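Local atomic coordinates of golgin subfamily A member 4 (Homo sapiens, PDB entry 1UPT), a protein that takes part in vesicle trafficking at the Golgi, including endosome-to-Golgi transport, and binds small GTPases through its GRIP domain. Residues Thr25-Ile30 with Lys43-Glu48. Numbering follows the deposited sequence.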
loop_
_atom_site.group_PDB
_atom_site.type_symbol
_atom_site.label_atom_id
_atom_site.label_comp_id
_atom_site.label_asym_id
_atom_site.label_seq_id
_atom_site.Cartn_x
_atom_site.Cartn_y
_atom_site.Cartn_z
ATOM N N THR B 25 3.905 -8.493 10.215
ATOM C CA THR B 25 4.255 -9.148 8.975
ATOM C C THR B 25 3.777 -8.331 7.790
ATOM O O THR B 25 4.545 -8.070 6.871
ATOM C CB THR B 25 3.697 -10.548 8.932
ATOM O OG1 THR B 25 4.230 -11.305 10.034
ATOM C CG2 THR B 25 4.199 -11.263 7.664
HETATM N N MSE B 26 2.516 -7.918 7.846
HETATM C CA MSE B 26 1.925 -7.086 6.795
HETATM C C MSE B 26 2.687 -5.767 6.632
HETATM O O MSE B 26 2.854 -5.297 5.511
HETATM C CB MSE B 26 0.444 -6.811 7.048
HETATM C CG MSE B 26 -0.534 -8.014 7.059
HETATM SE SE MSE B 26 -0.433 -9.235 5.505
HETATM C CE MSE B 26 0.978 -10.491 6.021
ATOM N N ALA B 27 3.151 -5.160 7.732
ATOM C CA ALA B 27 3.887 -3.899 7.620
ATOM C C ALA B 27 5.206 -4.128 6.897
ATOM O O ALA B 27 5.625 -3.305 6.073
ATOM C CB ALA B 27 4.166 -3.278 8.966
ATOM N N LYS B 28 5.873 -5.238 7.208
ATOM C CA LYS B 28 7.059 -5.611 6.432
ATOM C C LYS B 28 6.754 -5.789 4.934
ATOM O O LYS B 28 7.491 -5.313 4.065
ATOM C CB LYS B 28 7.676 -6.899 6.955
ATOM C CG LYS B 28 8.290 -6.736 8.317
ATOM C CD LYS B 28 8.597 -8.075 8.970
ATOM C CE LYS B 28 9.904 -8.638 8.509
ATOM N NZ LYS B 28 10.249 -9.794 9.426
ATOM N N VAL B 29 5.682 -6.503 4.633
ATOM C CA VAL B 29 5.343 -6.735 3.245
ATOM C C VAL B 29 5.044 -5.401 2.499
ATOM O O VAL B 29 5.530 -5.183 1.407
ATOM C CB VAL B 29 4.111 -7.632 3.089
ATOM C CG1 VAL B 29 3.739 -7.747 1.631
ATOM C CG2 VAL B 29 4.345 -9.025 3.674
ATOM N N ILE B 30 4.242 -4.536 3.104
ATOM C CA ILE B 30 3.808 -3.306 2.461
ATOM C C ILE B 30 5.016 -2.424 2.193
ATOM O O ILE B 30 5.146 -1.893 1.103
ATOM C CB ILE B 30 2.788 -2.534 3.324
ATOM C CG1 ILE B 30 1.459 -3.294 3.431
ATOM C CG2 ILE B 30 2.572 -1.139 2.769
ATOM C CD1 ILE B 30 0.603 -2.885 4.641
ATOM N N LYS B 43 11.412 2.969 11.151
ATOM C CA LYS B 43 10.559 3.767 12.046
ATOM C C LYS B 43 9.185 3.131 12.208
ATOM O O LYS B 43 8.651 3.064 13.311
ATOM C CB LYS B 43 10.412 5.214 11.554
ATOM C CG LYS B 43 11.590 6.119 11.932
ATOM C CD LYS B 43 11.234 7.611 11.834
ATOM C CE LYS B 43 12.432 8.506 12.160
ATOM N NZ LYS B 43 13.558 8.295 11.174
ATOM N N ILE B 44 8.643 2.658 11.097
ATOM C CA ILE B 44 7.332 1.997 11.028
ATOM C C ILE B 44 7.369 0.697 11.813
ATOM O O ILE B 44 6.484 0.443 12.623
ATOM C CB ILE B 44 6.939 1.767 9.548
ATOM C CG1 ILE B 44 6.548 3.081 8.882
ATOM C CG2 ILE B 44 5.766 0.763 9.415
ATOM C CD1 ILE B 44 6.529 3.038 7.406
ATOM N N LEU B 45 8.427 -0.096 11.615
ATOM C CA LEU B 45 8.552 -1.364 12.311
ATOM C C LEU B 45 8.811 -1.173 13.811
ATOM O O LEU B 45 8.280 -1.933 14.612
ATOM C CB LEU B 45 9.606 -2.262 11.654
ATOM C CG LEU B 45 9.359 -2.660 10.187
ATOM C CD1 LEU B 45 10.409 -3.701 9.766
ATOM C CD2 LEU B 45 7.956 -3.191 9.987
ATOM N N GLU B 46 9.568 -0.142 14.185
ATOM C CA GLU B 46 9.813 0.177 15.604
ATOM C C GLU B 46 8.470 0.465 16.244
ATOM O O GLU B 46 8.183 0.025 17.342
ATOM C CB GLU B 46 10.741 1.408 15.787
ATOM C CG GLU B 46 12.239 1.214 15.469
ATOM C CD GLU B 46 12.987 2.540 15.142
ATOM O OE1 GLU B 46 12.940 3.494 15.989
ATOM O OE2 GLU B 46 13.644 2.636 14.042
ATOM N N ARG B 47 7.614 1.172 15.523
ATOM C CA ARG B 47 6.302 1.540 16.038
ATOM C C ARG B 47 5.368 0.359 16.221
ATOM O O ARG B 47 4.644 0.310 17.198
ATOM C CB ARG B 47 5.646 2.579 15.130
ATOM C CG ARG B 47 4.958 3.655 15.904
ATOM C CD ARG B 47 5.762 4.934 16.072
ATOM N NE ARG B 47 4.939 6.072 15.725
ATOM C CZ ARG B 47 5.346 7.332 15.650
ATOM N NH1 ARG B 47 6.601 7.694 15.901
ATOM N NH2 ARG B 47 4.457 8.246 15.321
ATOM N N GLU B 48 5.367 -0.576 15.278
ATOM C CA GLU B 48 4.654 -1.843 15.441
ATOM C C GLU B 48 5.138 -2.597 16.686
ATOM O O GLU B 48 4.331 -3.085 17.479
ATOM C CB GLU B 48 4.876 -2.750 14.216
ATOM C CG GLU B 48 3.955 -2.521 13.036
ATOM C CD GLU B 48 2.525 -2.957 13.302
ATOM O OE1 GLU B 48 1.594 -2.216 12.902
ATOM O OE2 GLU B 48 2.327 -4.026 13.920
#
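The carbonyl O of K28 is gripped by two side-chain hydroxyls, OG1 of T31 and OG1 of T32, both one turn further along helix 23-33. This helix forms an antiparallel α-helical hairpin with helix 38-57 in the GRIP domain, and 25-30 and 43-48 run at 174° with their axes 10.1 Å apart. No hydrogen bond crosses between them; the join is apolar and centres on A27, whose methyl points at the partner helix. CD2 of L45 reaches A27 CB at 3.9 Å, while I44 CG2 lies farther from that CB, at 4.4 Å. With CG anti to its own carbonyl carbon (chi1 -61°), L45 sets both methyls against CG of K28, CD2 at 3.9 Å and CD1 at 4.0 Å, the side chains crossing at about a right angle. The K28 chain, bent at its third torsion, presents aliphatic carbon to L45 while NZ makes a salt bridge to an acidic side chain of another protein, consistent with GTPase binding; M18 of the second subunit packs on A27 and I44. E48 has a buried, chi2-bent chain (-70°); its OE2 is hydrogen-bonded to T23 OG1, just before 25-30, which anchors the carboxylate while the methylene CG rests 4.1 Å from A27 CB.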